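PDB 6TA8: tyrocidine synthase 2 from Brevibacillus parabrevis, which is a nonribosomal peptide synthetase, of which this chain comprises a condensation domain. Local coordinates for residues His119-Ser122 against Glu123-Ile126. Numbering follows the deposited sequence.
Sequences HANS and EARI
Asn121 and Ala124 meet at the start of helix 122-134, where Asn121 is the N-cap. With CG anti to the backbone N (chi1 -169°), beside the carbonyl carbon, the Asn121 amide turns OD1 to the first turn of the helix. OD1 accepts from Ala124 N in an almost straight bond at 170°, although the donor stands well above the amide plane instead of lying within it; the 2.5 Å length is short and calls for caution at this resolution. The same oxygen is 2.9 Å from Glu123 N, but at an angle too poor for a second bond. The Ala124 methyl lies over the face of the Asn121 amide from which the Ala124 N-H also comes, its CB 3.5 Å from CG, while the Glu123 carboxylate extends away from the cap.

One residue on, Ser122 O accepts the i to i+4 backbone bond from Ile126 N at 2.8 Å. Ile126, buried against Leu116, Leu405 and strand 145-152, also brings its CG1 to 3.2 Å from that oxygen, and Ser122 touches Thr152 of the same strand. The cap opens the helix of a beta-alpha-beta crossover between parallel strands 110-115 and 145-152. Arg125 CB touches the loop backbone, 3.3 Å from Asn121 O.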
loop_
_atom_site.group_PDB
_atom_site.type_symbol
_atom_site.label_atom_id
_atom_site.label_comp_id
_atom_site.label_asym_id
_atom_site.label_seq_id
_atom_site.Cartn_x
_atom_site.Cartn_y
_atom_site.Cartn_z
ATOM N N HIS A 119 4.724 -25.208 23.999
ATOM C CA HIS A 119 3.300 -25.281 23.715
ATOM C C HIS A 119 3.015 -26.320 22.630
ATOM O O HIS A 119 3.909 -26.791 21.921
ATOM C CB HIS A 119 2.769 -23.911 23.297
ATOM C CG HIS A 119 2.631 -22.948 24.435
ATOM N ND1 HIS A 119 3.701 -22.555 25.211
ATOM C CD2 HIS A 119 1.550 -22.303 24.933
ATOM C CE1 HIS A 119 3.284 -21.707 26.135
ATOM N NE2 HIS A 119 1.982 -21.538 25.988
ATOM N N ALA A 120 1.735 -26.676 22.510
ATOM C CA ALA A 120 1.298 -27.674 21.543
ATOM C C ALA A 120 1.206 -27.079 20.144
ATOM O O ALA A 120 2.118 -27.248 19.327
ATOM C CB ALA A 120 -0.050 -28.266 21.959
ATOM N N ASN A 121 0.109 -26.381 19.858
ATOM C CA ASN A 121 -0.101 -25.762 18.556
ATOM C C ASN A 121 0.536 -24.378 18.552
ATOM O O ASN A 121 0.126 -23.497 19.315
ATOM C CB ASN A 121 -1.592 -25.671 18.232
ATOM C CG ASN A 121 -1.857 -25.279 16.786
ATOM O OD1 ASN A 121 -1.350 -24.268 16.299
ATOM N ND2 ASN A 121 -2.657 -26.081 16.095
ATOM N N SER A 122 1.537 -24.190 17.689
ATOM C CA SER A 122 2.178 -22.887 17.573
ATOM C C SER A 122 1.366 -21.939 16.699
ATOM O O SER A 122 1.224 -20.757 17.029
ATOM C CB SER A 122 3.592 -23.046 17.011
ATOM O OG SER A 122 4.450 -23.672 17.950
ATOM N N GLU A 123 0.816 -22.440 15.590
ATOM C CA GLU A 123 0.140 -21.566 14.635
ATOM C C GLU A 123 -1.160 -21.012 15.206
ATOM O O GLU A 123 -1.437 -19.812 15.090
ATOM C CB GLU A 123 -0.122 -22.320 13.331
ATOM C CG GLU A 123 -0.345 -21.415 12.130
ATOM C CD GLU A 123 -0.491 -22.187 10.836
ATOM O OE1 GLU A 123 -1.230 -23.195 10.823
ATOM O OE2 GLU A 123 0.132 -21.788 9.831
ATOM N N ALA A 124 -1.977 -21.871 15.821
ATOM C CA ALA A 124 -3.248 -21.407 16.368
ATOM C C ALA A 124 -3.044 -20.469 17.549
ATOM O O ALA A 124 -3.870 -19.578 17.780
ATOM C CB ALA A 124 -4.113 -22.598 16.780
ATOM N N ARG A 125 -1.958 -20.648 18.302
ATOM C CA ARG A 125 -1.687 -19.774 19.437
ATOM C C ARG A 125 -1.046 -18.464 18.993
ATOM O O ARG A 125 -1.335 -17.405 19.561
ATOM C CB ARG A 125 -0.794 -20.495 20.448
ATOM C CG ARG A 125 -0.412 -19.664 21.663
ATOM C CD ARG A 125 -1.637 -19.136 22.389
ATOM N NE ARG A 125 -1.282 -18.489 23.649
ATOM C CZ ARG A 125 -2.129 -17.783 24.391
ATOM N NH1 ARG A 125 -3.386 -17.630 24.001
ATOM N NH2 ARG A 125 -1.718 -17.231 25.525
ATOM N N ILE A 126 -0.178 -18.514 17.980
ATOM C CA ILE A 126 0.451 -17.292 17.487
ATOM C C ILE A 126 -0.566 -16.426 16.754
ATOM O O ILE A 126 -0.611 -15.204 16.943
ATOM C CB ILE A 126 1.661 -17.635 16.599
ATOM C CG1 ILE A 126 2.861 -18.014 17.469
ATOM C CG2 ILE A 126 2.013 -16.471 15.685
ATOM C CD1 ILE A 126 4.019 -18.600 16.698
#